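Local coordinates for polyketide synthase associated protein 5 (Mycobacterium tuberculosis, PDB 1Q9J) that probably catalyses the final step of phthiocerol dimycocerosate synthesis, transferring mycocerosyl groups from mycocerosic acid synthase onto phthiocerol, phthiodiolone and phenolphthiocerol, at residues P161-M164 / E165-L168; L139-R142 / Y143-V147; G324-F327 / G328-F331; R234-L237 / N238-V241; N297-I300 / V301-A304. All coordinates share one frame; numbering follows the deposited sequence.

Contact 1: residues P161-M164 / E165-L168; sequences PLSM and EAVL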
loop_
_atom_site.group_PDB
_atom_site.type_symbol
_atom_site.label_atom_id
_atom_site.label_comp_id
_atom_site.label_asym_id
_atom_site.label_seq_id
_atom_site.Cartn_x
_atom_site.Cartn_y
_atom_site.Cartn_z
ATOM N N PRO A 161 -10.789 -9.270 -11.664
ATOM C CA PRO A 161 -10.660 -7.810 -11.618
ATOM C C PRO A 161 -9.778 -7.276 -12.734
ATOM O O PRO A 161 -8.848 -7.948 -13.157
ATOM C CB PRO A 161 -10.113 -7.519 -10.214
ATOM C CG PRO A 161 -9.733 -8.851 -9.648
ATOM C CD PRO A 161 -10.546 -9.883 -10.354
ATOM N N LEU A 162 -10.076 -6.080 -13.235
ATOM C CA LEU A 162 -9.314 -5.507 -14.343
ATOM C C LEU A 162 -7.951 -4.943 -13.980
ATOM O O LEU A 162 -7.693 -4.546 -12.838
ATOM C CB LEU A 162 -10.131 -4.392 -14.992
ATOM C CG LEU A 162 -11.536 -4.736 -15.459
ATOM C CD1 LEU A 162 -12.347 -3.475 -15.624
ATOM C CD2 LEU A 162 -11.449 -5.513 -16.725
ATOM N N SER A 163 -7.076 -4.925 -14.975
ATOM C CA SER A 163 -5.752 -4.340 -14.821
ATOM C C SER A 163 -5.957 -2.856 -15.169
ATOM O O SER A 163 -6.944 -2.486 -15.825
ATOM C CB SER A 163 -4.762 -4.953 -15.810
ATOM O OG SER A 163 -5.183 -4.765 -17.146
ATOM N N MET A 164 -5.033 -2.005 -14.731
ATOM C CA MET A 164 -5.144 -0.578 -15.005
ATOM C C MET A 164 -5.290 -0.297 -16.502
ATOM O O MET A 164 -6.189 0.446 -16.905
ATOM C CB MET A 164 -3.933 0.173 -14.460
ATOM C CG MET A 164 -4.021 1.685 -14.617
ATOM S SD MET A 164 -2.560 2.510 -13.962
ATOM C CE MET A 164 -3.200 3.101 -12.425
ATOM N N GLU A 165 -4.429 -0.877 -17.336
ATOM C CA GLU A 165 -4.578 -0.618 -18.761
ATOM C C GLU A 165 -5.906 -1.138 -19.298
ATOM O O GLU A 165 -6.322 -0.771 -20.389
ATOM C CB GLU A 165 -3.427 -1.200 -19.585
ATOM C CG GLU A 165 -2.648 -2.291 -18.933
ATOM C CD GLU A 165 -1.688 -1.781 -17.885
ATOM O OE1 GLU A 165 -2.028 -1.879 -16.682
ATOM O OE2 GLU A 165 -0.595 -1.280 -18.262
ATOM N N ALA A 166 -6.575 -2.002 -18.543
ATOM C CA ALA A 166 -7.863 -2.493 -19.001
ATOM C C ALA A 166 -8.883 -1.390 -18.690
ATOM O O ALA A 166 -9.695 -1.014 -19.540
ATOM C CB ALA A 166 -8.232 -3.760 -18.277
ATOM N N VAL A 167 -8.805 -0.856 -17.476
ATOM C CA VAL A 167 -9.709 0.192 -17.036
ATOM C C VAL A 167 -9.649 1.435 -17.928
ATOM O O VAL A 167 -10.672 2.063 -18.217
ATOM C CB VAL A 167 -9.410 0.565 -15.573
ATOM C CG1 VAL A 167 -10.075 1.889 -15.206
ATOM C CG2 VAL A 167 -9.911 -0.546 -14.667
ATOM N N LEU A 168 -8.447 1.778 -18.372
ATOM C CA LEU A 168 -8.278 2.928 -19.241
ATOM C C LEU A 168 -8.855 2.613 -20.617
ATOM O O LEU A 168 -9.572 3.423 -21.220
ATOM C CB LEU A 168 -6.798 3.306 -19.364
ATOM C CG LEU A 168 -6.108 3.680 -18.039
ATOM C CD1 LEU A 168 -4.744 4.238 -18.339
ATOM C CD2 LEU A 168 -6.932 4.670 -17.252
#
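Leu162 and Val167 meet across the first turn of helix 164-170 in a hydrophobic staple, the residue before the N-cap clasping one inside the helix. Their side chains run at about a right angle to each other. Leu162 CB lies 3.9 Å from Val167 CG2, and the same methyl is met by Leu162 CD1. Leu162 also flanks the helix at Ala166, with CB to CB at 3.8 Å and CD2 a little farther off.

Between the staple's two arms sits the N-cap, Ser163, whose carbonyl oxygen takes two backbone donors. Val167 N reaches Ser163 O at 3.0 Å in a fairly straight bond (159°), whereas Ala166 N comes at 2.8 Å from well above the carbonyl plane.

Met164 has CG anti to its backbone N (chi1 -176°). Its first side-chain bond points away from the turn, and the side chain comes within about 7 Å of that of Asp128, which by similarity has a structural role in organising the active site. Glu165 folds back beside Met164, and its OE1 is hydrogen-bonded to Ser11 OG. One turn on, Leu168 makes a looser contact, its CG 4.5 Å from Met164 CG.

Contact 2: residues L139-R142 / Y143-V147; sequences LFSR and YTDAV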
loop_
_atom_site.group_PDB
_atom_site.type_symbol
_atom_site.label_atom_id
_atom_site.label_comp_id
_atom_site.label_asym_id
_atom_site.label_seq_id
_atom_site.Cartn_x
_atom_site.Cartn_y
_atom_site.Cartn_z
ATOM N N LEU A 139 -12.972 -9.981 5.059
ATOM C CA LEU A 139 -12.653 -11.137 5.889
ATOM C C LEU A 139 -13.239 -10.986 7.305
ATOM O O LEU A 139 -14.023 -11.830 7.749
ATOM C CB LEU A 139 -11.129 -11.325 5.989
ATOM C CG LEU A 139 -10.643 -12.379 7.009
ATOM C CD1 LEU A 139 -10.955 -13.780 6.501
ATOM C CD2 LEU A 139 -9.148 -12.217 7.219
ATOM N N PHE A 140 -12.857 -9.918 8.005
ATOM C CA PHE A 140 -13.363 -9.683 9.348
ATOM C C PHE A 140 -14.884 -9.479 9.362
ATOM O O PHE A 140 -15.551 -9.766 10.364
ATOM C CB PHE A 140 -12.724 -8.456 9.971
ATOM C CG PHE A 140 -11.332 -8.669 10.494
ATOM C CD1 PHE A 140 -10.238 -8.633 9.637
ATOM C CD2 PHE A 140 -11.102 -8.759 11.866
ATOM C CE1 PHE A 140 -8.915 -8.663 10.139
ATOM C CE2 PHE A 140 -9.784 -8.792 12.387
ATOM C CZ PHE A 140 -8.695 -8.738 11.521
ATOM N N SER A 141 -15.440 -8.971 8.269
ATOM C CA SER A 141 -16.874 -8.770 8.218
ATOM C C SER A 141 -17.543 -10.138 8.203
ATOM O O SER A 141 -18.594 -10.328 8.792
ATOM C CB SER A 141 -17.266 -7.980 6.964
ATOM O OG SER A 141 -18.668 -8.108 6.691
ATOM N N ARG A 142 -16.911 -11.096 7.542
ATOM C CA ARG A 142 -17.469 -12.435 7.458
ATOM C C ARG A 142 -17.204 -13.224 8.729
ATOM O O ARG A 142 -17.999 -14.078 9.113
ATOM C CB ARG A 142 -16.887 -13.179 6.261
ATOM C CG ARG A 142 -16.824 -12.329 5.003
ATOM C CD ARG A 142 -16.634 -13.172 3.760
ATOM N NE ARG A 142 -17.914 -13.617 3.255
ATOM C CZ ARG A 142 -18.391 -13.302 2.059
ATOM N NH1 ARG A 142 -17.682 -12.542 1.235
ATOM N NH2 ARG A 142 -19.596 -13.734 1.697
ATOM N N TYR A 143 -16.083 -12.953 9.381
ATOM C CA TYR A 143 -15.773 -13.649 10.617
ATOM C C TYR A 143 -16.834 -13.281 11.647
ATOM O O TYR A 143 -17.407 -14.151 12.291
ATOM C CB TYR A 143 -14.396 -13.245 11.122
ATOM C CG TYR A 143 -14.083 -13.825 12.476
ATOM C CD1 TYR A 143 -13.871 -15.193 12.645
ATOM C CD2 TYR A 143 -14.012 -13.007 13.597
ATOM C CE1 TYR A 143 -13.588 -15.726 13.905
ATOM C CE2 TYR A 143 -13.732 -13.525 14.855
ATOM C CZ TYR A 143 -13.520 -14.882 15.001
ATOM O OH TYR A 143 -13.214 -15.380 16.242
ATOM N N THR A 144 -17.082 -11.984 11.796
ATOM C CA THR A 144 -18.094 -11.501 12.726
ATOM C C THR A 144 -19.447 -12.162 12.408
ATOM O O THR A 144 -20.180 -12.552 13.312
ATOM C CB THR A 144 -18.227 -9.960 12.650
ATOM O OG1 THR A 144 -16.980 -9.357 13.007
ATOM C CG2 THR A 144 -19.300 -9.460 13.600
ATOM N N ASP A 145 -19.772 -12.299 11.127
ATOM C CA ASP A 145 -21.023 -12.936 10.742
ATOM C C ASP A 145 -20.914 -14.440 10.924
ATOM O O ASP A 145 -21.921 -15.140 10.974
ATOM C CB ASP A 145 -21.369 -12.646 9.276
ATOM C CG ASP A 145 -21.719 -11.192 9.030
ATOM O OD1 ASP A 145 -22.478 -10.613 9.841
ATOM O OD2 ASP A 145 -21.247 -10.639 8.013
ATOM N N ALA A 146 -19.687 -14.938 11.006
ATOM C CA ALA A 146 -19.451 -16.370 11.171
ATOM C C ALA A 146 -19.554 -16.787 12.636
ATOM O O ALA A 146 -19.989 -17.895 12.942
ATOM C CB ALA A 146 -18.075 -16.729 10.625
ATOM N N VAL A 147 -19.144 -15.891 13.531
ATOM C CA VAL A 147 -19.194 -16.145 14.967
ATOM C C VAL A 147 -20.572 -15.746 15.491
ATOM O O VAL A 147 -21.178 -16.469 16.278
ATOM C CB VAL A 147 -18.097 -15.334 15.718
ATOM C CG1 VAL A 147 -18.348 -15.354 17.221
ATOM C CG2 VAL A 147 -16.719 -15.914 15.412
#
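Phe140 O is gripped twice by Thr144, one turn along the long helix 129-148. Thr144 N donates at 3.1 Å to Phe140 O in a nearly straight bond (172°), and Thr144 OG1 donates to Phe140 O at 3.0 Å. The two donors arrive from opposite faces of the carbonyl plane, the hydroxyl being the less tilted of the pair. This is the familiar way a helical threonine hides its hydroxyl. OG1 stands beside the backbone N and anti to the carbonyl carbon (chi1 -61°), which aims it back at the preceding turn. The Thr144 side chain also touches Arg354 and Pro356.

The rest of the turn is held by main-chain bonds. Tyr143 N meets Leu139 O at 2.9 Å, the Asp145 N to Ser141 O bond is longer at 3.3 Å, and Ala146 N to Arg142 O is weak.

The side chains fan out to different neighbours. Leu139 and Phe140 rest on Leu118 of strand 117-123. Arg142 runs along helix 36-49 and is salt-bridged to Glu138, one turn back. Asp145 forms a salt bridge to Arg354.

Tyr143, its CG anti to the backbone N (chi1 174°), presents one ring face to Val147 CG2, which sits toward the rim, while Tyr143 OH is hydrogen-bonded to the backbone N of Asp35.

Contact 3: residues G324-F327 / G328-F331; sequences GLHF and GTAF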
loop_
_atom_site.group_PDB
_atom_site.type_symbol
_atom_site.label_atom_id
_atom_site.label_comp_id
_atom_site.label_asym_id
_atom_site.label_seq_id
_atom_site.Cartn_x
_atom_site.Cartn_y
_atom_site.Cartn_z
ATOM N N GLY A 324 0.640 7.014 -18.301
ATOM C CA GLY A 324 0.622 5.618 -17.923
ATOM C C GLY A 324 1.297 5.343 -16.593
ATOM O O GLY A 324 1.395 4.194 -16.174
ATOM N N LEU A 325 1.760 6.387 -15.919
ATOM C CA LEU A 325 2.442 6.209 -14.649
ATOM C C LEU A 325 1.584 5.579 -13.551
ATOM O O LEU A 325 0.487 6.048 -13.252
ATOM C CB LEU A 325 2.989 7.555 -14.154
ATOM C CG LEU A 325 4.505 7.681 -13.921
ATOM C CD1 LEU A 325 4.806 9.026 -13.250
ATOM C CD2 LEU A 325 5.008 6.532 -13.024
ATOM N N HIS A 326 2.088 4.508 -12.947
ATOM C CA HIS A 326 1.379 3.853 -11.848
ATOM C C HIS A 326 2.302 3.871 -10.638
ATOM O O HIS A 326 3.513 4.037 -10.773
ATOM C CB HIS A 326 1.004 2.406 -12.208
ATOM C CG HIS A 326 2.172 1.548 -12.591
ATOM N ND1 HIS A 326 2.888 1.744 -13.752
ATOM C CD2 HIS A 326 2.750 0.497 -11.965
ATOM C CE1 HIS A 326 3.859 0.850 -13.824
ATOM N NE2 HIS A 326 3.799 0.082 -12.751
ATOM N N PHE A 327 1.741 3.684 -9.455
ATOM C CA PHE A 327 2.573 3.712 -8.266
ATOM C C PHE A 327 3.421 2.453 -8.103
ATOM O O PHE A 327 4.286 2.395 -7.235
ATOM C CB PHE A 327 1.713 3.952 -7.024
ATOM C CG PHE A 327 2.498 4.403 -5.813
ATOM C CD1 PHE A 327 3.460 5.413 -5.913
ATOM C CD2 PHE A 327 2.243 3.851 -4.563
ATOM C CE1 PHE A 327 4.153 5.867 -4.778
ATOM C CE2 PHE A 327 2.932 4.302 -3.428
ATOM C CZ PHE A 327 3.888 5.315 -3.539
ATOM N N GLY A 328 3.188 1.444 -8.932
ATOM C CA GLY A 328 4.006 0.255 -8.817
ATOM C C GLY A 328 5.473 0.604 -9.054
ATOM O O GLY A 328 6.375 -0.053 -8.527
ATOM N N THR A 329 5.713 1.646 -9.848
ATOM C CA THR A 329 7.074 2.081 -10.171
ATOM C C THR A 329 7.942 2.284 -8.926
ATOM O O THR A 329 9.172 2.295 -9.002
ATOM C CB THR A 329 7.069 3.408 -10.982
ATOM O OG1 THR A 329 6.559 4.479 -10.173
ATOM C CG2 THR A 329 6.207 3.271 -12.226
ATOM N N ALA A 330 7.289 2.447 -7.781
ATOM C CA ALA A 330 7.985 2.644 -6.520
ATOM C C ALA A 330 8.991 1.531 -6.264
ATOM O O ALA A 330 10.067 1.785 -5.737
ATOM C CB ALA A 330 6.982 2.703 -5.379
ATOM N N PHE A 331 8.633 0.305 -6.635
ATOM C CA PHE A 331 9.498 -0.848 -6.437
ATOM C C PHE A 331 10.642 -0.903 -7.432
ATOM O O PHE A 331 11.355 -1.896 -7.514
ATOM C CB PHE A 331 8.690 -2.141 -6.523
ATOM C CG PHE A 331 7.757 -2.337 -5.375
ATOM C CD1 PHE A 331 6.473 -1.812 -5.408
ATOM C CD2 PHE A 331 8.175 -3.017 -4.244
ATOM C CE1 PHE A 331 5.612 -1.961 -4.320
ATOM C CE2 PHE A 331 7.326 -3.174 -3.151
ATOM C CZ PHE A 331 6.042 -2.644 -3.192
#
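Thr329 is the tight end of this short 3-10 turn, pressed against His326 and Leu325. Its hydroxyl OG1 donates to His326 O at 3.1 Å, while its backbone N adds a weak bond to the same oxygen at 3.4 Å. The methyl CG2 lies over one face of the imidazole in a CH-pi contact, 4.0 Å from the His326 ring centroid and 20° off the ring normal. The ring gets there because His326 CG lies between its own N and carbonyl carbon (chi1 57°), folding the imidazole back over the turn. Leu325 joins them, its CD2 3.6 Å from Thr329 CG2, the two side chains crossing at about a right angle.

Packing is looser round the partly exposed Phe327, where Ala330 CB stands over one ring face, 4.3 Å from Phe327 CE1 and toward the rim. That ring also touches Phe343 and Thr345 of strand 342-345 and Leu285 of strand 285-292.

Gly328 lies about 6 Å from the side chain of His124, the probable proton acceptor. In this turn near the active site, the His326 carbonyl takes the Thr329 hydroxyl and a weak bond from Thr329 N, which implies that a single residue satisfies it from within.

Contact 4: residues R234-L237 / N238-V241; sequences RLSL and NAVV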
loop_
_atom_site.group_PDB
_atom_site.type_symbol
_atom_site.label_atom_id
_atom_site.label_comp_id
_atom_site.label_asym_id
_atom_site.label_seq_id
_atom_site.Cartn_x
_atom_site.Cartn_y
_atom_site.Cartn_z
ATOM N N ARG A 234 -5.440 25.307 5.923
ATOM C CA ARG A 234 -6.112 24.721 4.772
ATOM C C ARG A 234 -5.221 23.614 4.223
ATOM O O ARG A 234 -4.858 23.619 3.045
ATOM C CB ARG A 234 -6.360 25.781 3.689
ATOM C CG ARG A 234 -7.061 27.040 4.187
ATOM C CD ARG A 234 -7.367 27.989 3.039
ATOM N NE ARG A 234 -7.677 29.334 3.519
ATOM C CZ ARG A 234 -8.103 30.328 2.745
ATOM N NH1 ARG A 234 -8.279 30.137 1.438
ATOM N NH2 ARG A 234 -8.353 31.513 3.282
ATOM N N LEU A 235 -4.857 22.684 5.102
ATOM C CA LEU A 235 -4.016 21.546 4.752
ATOM C C LEU A 235 -4.522 20.306 5.469
ATOM O O LEU A 235 -5.536 20.357 6.167
ATOM C CB LEU A 235 -2.558 21.812 5.139
ATOM C CG LEU A 235 -1.871 22.915 4.334
ATOM C CD1 LEU A 235 -0.448 23.102 4.827
ATOM C CD2 LEU A 235 -1.877 22.561 2.861
ATOM N N SER A 236 -3.804 19.199 5.288
ATOM C CA SER A 236 -4.150 17.908 5.885
ATOM C C SER A 236 -2.893 17.237 6.424
ATOM O O SER A 236 -1.786 17.546 5.984
ATOM C CB SER A 236 -4.753 16.997 4.824
ATOM O OG SER A 236 -3.798 16.780 3.801
ATOM N N LEU A 237 -3.072 16.309 7.361
ATOM C CA LEU A 237 -1.952 15.584 7.949
ATOM C C LEU A 237 -0.999 15.083 6.878
ATOM O O LEU A 237 0.204 15.344 6.924
ATOM C CB LEU A 237 -2.459 14.388 8.757
ATOM C CG LEU A 237 -2.927 14.682 10.180
ATOM C CD1 LEU A 237 -3.643 13.468 10.763
ATOM C CD2 LEU A 237 -1.715 15.057 11.020
ATOM N N ASN A 238 -1.554 14.360 5.911
ATOM C CA ASN A 238 -0.785 13.794 4.806
ATOM C C ASN A 238 0.012 14.862 4.081
ATOM O O ASN A 238 1.193 14.674 3.778
ATOM C CB ASN A 238 -1.738 13.111 3.826
ATOM C CG ASN A 238 -2.744 12.220 4.530
ATOM O OD1 ASN A 238 -2.400 11.145 5.032
ATOM N ND2 ASN A 238 -3.996 12.671 4.588
ATOM N N ALA A 239 -0.649 15.979 3.799
ATOM C CA ALA A 239 -0.020 17.087 3.095
ATOM C C ALA A 239 1.186 17.598 3.867
ATOM O O ALA A 239 2.270 17.778 3.303
ATOM C CB ALA A 239 -1.020 18.200 2.895
ATOM N N VAL A 240 0.995 17.832 5.160
ATOM C CA VAL A 240 2.077 18.315 6.003
ATOM C C VAL A 240 3.160 17.246 6.092
ATOM O O VAL A 240 4.326 17.496 5.777
ATOM C CB VAL A 240 1.589 18.617 7.420
ATOM C CG1 VAL A 240 2.663 19.368 8.181
ATOM C CG2 VAL A 240 0.311 19.415 7.365
ATOM N N VAL A 241 2.753 16.056 6.527
ATOM C CA VAL A 241 3.661 14.927 6.664
ATOM C C VAL A 241 4.639 14.838 5.501
ATOM O O VAL A 241 5.828 14.586 5.703
ATOM C CB VAL A 241 2.898 13.578 6.758
ATOM C CG1 VAL A 241 3.890 12.419 6.725
ATOM C CG2 VAL A 241 2.089 13.517 8.051
#
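Ser236 turns its OG between its own backbone N and carbonyl carbon (chi1 61°), and this swings the hydroxyl round to Ala239, where it accepts from Ala239 N at 3.2 Å with an N-H...O angle of 153°. That is the capping bond of an N-cap serine, opening helix 237-253. The Ser236 carbonyl serves the next amide: Val240 N donates to Ser236 O at 2.9 Å, nearly straight at 168°. The two groups of one residue thus divide the work: the hydroxyl serves Ala239 N, one of the first amides without a helical carbonyl partner, while Ser236 O takes the first regular i to i-4 bond.

Just before the cap, Leu235 has its CG beside the backbone N and packs against the first turn. Leu235 CD2 is 4.4 Å from Ala239 CB, and Leu235 CB stands at the same distance from Val240 CG2. The second pair occupies the positions of a hydrophobic staple, though it is only loosely closed.

Leu237 and Asn238 point off in other directions. Leu237 packs on Leu226 and Met227 of helix 220-230 and on Val383 of strand 378-384; Asn238 touches Cys381 on that strand and the loop at Asp346 and Thr348. Leu235 and Ala239 face helix 300-317, so the capped end of helix 237-253 is wedged between two helices and the strand 378-384.

Contact 5: residues N297-I300 / V301-A304; sequences NTDI and VDLA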
loop_
_atom_site.group_PDB
_atom_site.type_symbol
_atom_site.label_atom_id
_atom_site.label_comp_id
_atom_site.label_asym_id
_atom_site.label_seq_id
_atom_site.Cartn_x
_atom_site.Cartn_y
_atom_site.Cartn_z
ATOM N N ASN A 297 15.543 28.148 3.774
ATOM C CA ASN A 297 14.441 28.981 4.252
ATOM C C ASN A 297 13.058 28.444 3.907
ATOM O O ASN A 297 12.053 28.928 4.439
ATOM C CB ASN A 297 14.565 30.404 3.705
ATOM C CG ASN A 297 15.621 31.215 4.425
ATOM O OD1 ASN A 297 15.638 31.272 5.658
ATOM N ND2 ASN A 297 16.501 31.858 3.663
ATOM N N THR A 298 12.999 27.460 3.014
ATOM C CA THR A 298 11.724 26.878 2.612
ATOM C C THR A 298 10.819 26.628 3.808
ATOM O O THR A 298 11.236 26.042 4.806
ATOM C CB THR A 298 11.928 25.569 1.869
ATOM O OG1 THR A 298 12.622 25.829 0.643
ATOM C CG2 THR A 298 10.587 24.928 1.559
ATOM N N ASP A 299 9.577 27.083 3.697
ATOM C CA ASP A 299 8.611 26.936 4.777
ATOM C C ASP A 299 7.685 25.736 4.606
ATOM O O ASP A 299 7.276 25.397 3.497
ATOM C CB ASP A 299 7.794 28.222 4.907
ATOM C CG ASP A 299 6.750 28.142 5.994
ATOM O OD1 ASP A 299 5.568 27.923 5.657
ATOM O OD2 ASP A 299 7.114 28.288 7.182
ATOM N N ILE A 300 7.360 25.098 5.725
ATOM C CA ILE A 300 6.490 23.930 5.737
ATOM C C ILE A 300 5.220 24.149 4.933
ATOM O O ILE A 300 5.016 23.502 3.907
ATOM C CB ILE A 300 6.138 23.531 7.201
ATOM C CG1 ILE A 300 7.141 22.488 7.693
ATOM C CG2 ILE A 300 4.721 22.989 7.310
ATOM C CD1 ILE A 300 7.069 21.176 6.953
ATOM N N VAL A 301 4.372 25.063 5.393
ATOM C CA VAL A 301 3.123 25.345 4.706
ATOM C C VAL A 301 3.363 25.708 3.244
ATOM O O VAL A 301 2.629 25.269 2.370
ATOM C CB VAL A 301 2.368 26.482 5.395
ATOM C CG1 VAL A 301 0.951 26.559 4.857
ATOM C CG2 VAL A 301 2.364 26.259 6.891
ATOM N N ASP A 302 4.390 26.501 2.974
ATOM C CA ASP A 302 4.678 26.881 1.601
ATOM C C ASP A 302 4.828 25.643 0.730
ATOM O O ASP A 302 4.207 25.538 -0.328
ATOM C CB ASP A 302 5.957 27.722 1.532
ATOM C CG ASP A 302 5.674 29.212 1.365
ATOM O OD1 ASP A 302 5.057 29.810 2.274
ATOM O OD2 ASP A 302 6.079 29.780 0.320
ATOM N N LEU A 303 5.648 24.703 1.193
ATOM C CA LEU A 303 5.906 23.448 0.475
ATOM C C LEU A 303 4.641 22.586 0.416
ATOM O O LEU A 303 4.223 22.157 -0.653
ATOM C CB LEU A 303 7.032 22.676 1.178
ATOM C CG LEU A 303 7.568 21.412 0.520
ATOM C CD1 LEU A 303 8.194 21.755 -0.810
ATOM C CD2 LEU A 303 8.581 20.755 1.442
ATOM N N ALA A 304 4.042 22.347 1.578
ATOM C CA ALA A 304 2.835 21.548 1.669
ATOM C C ALA A 304 1.767 22.007 0.680
ATOM O O ALA A 304 1.220 21.201 -0.078
ATOM C CB ALA A 304 2.285 21.607 3.081
#
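Asp299 OD1 accepts from Asp302 N at 3.3 Å with an N-H...O angle of 159°, the amide meeting the anti side of the carboxylate and only 18° out of its plane. The backbone of Asp299 adds a second grip, Leu303 N donating to Asp299 O at 2.9 Å. Ala304 N then bonds Ile300 O at 2.8 Å, almost straight.

Torsion places the carboxylate: CG is anti to the backbone N (chi1 179°), which brings OD1 within reach of Asp302 N. Val301 CB lies 3.5 Å from Asp299 OD1. The same oxygen is also hydrogen-bonded by Tyr417 OH, which fixes the group from outside. Asp302 brings a like charge near, its OD1 3.9 Å from Asp299 OD1; the positive end of the helix dipole and the tyrosine would probably ease that repulsion.

Farther out, Thr298 lays its CG2 4.2 Å from Leu303 CB, while its hydroxyl is hydrogen-bonded to Gly295 N. Ile300 and Leu303 anchor the turn on helix 237-253, Ile300 on Ala243 and Leu247, Leu303 on Ala243 and Leu246. The whole is a classic aspartate N-cap, here at the start of helix 300-317, the helix that carries Arg312, probably important for recognising the acyl carrier protein.

Along the chain the order is contact 2, 1, 4, 5, 3. Contacts 4 and 5 are neighbours, centres about 12 Å apart: they begin helices 237-253 and 300-317, which pack together, Leu235 CD1 lying 3.6 Å from Ala304 CB. Contacts 1 and 3, with centres about 14 Å apart, meet where Met164 SD is 4.0 Å from His326 CB; both lie close to His124 and Asp128, so two sequence-distant turns come together beside the probable active site. Contact 2 is remote, its centre about 46 Å from that of contact 5, on the opposite side of the chain's centre. Contacts 1, 4 and 5 each span a helix start with an N-cap residue; a side-chain capping bond is made in 4 and 5.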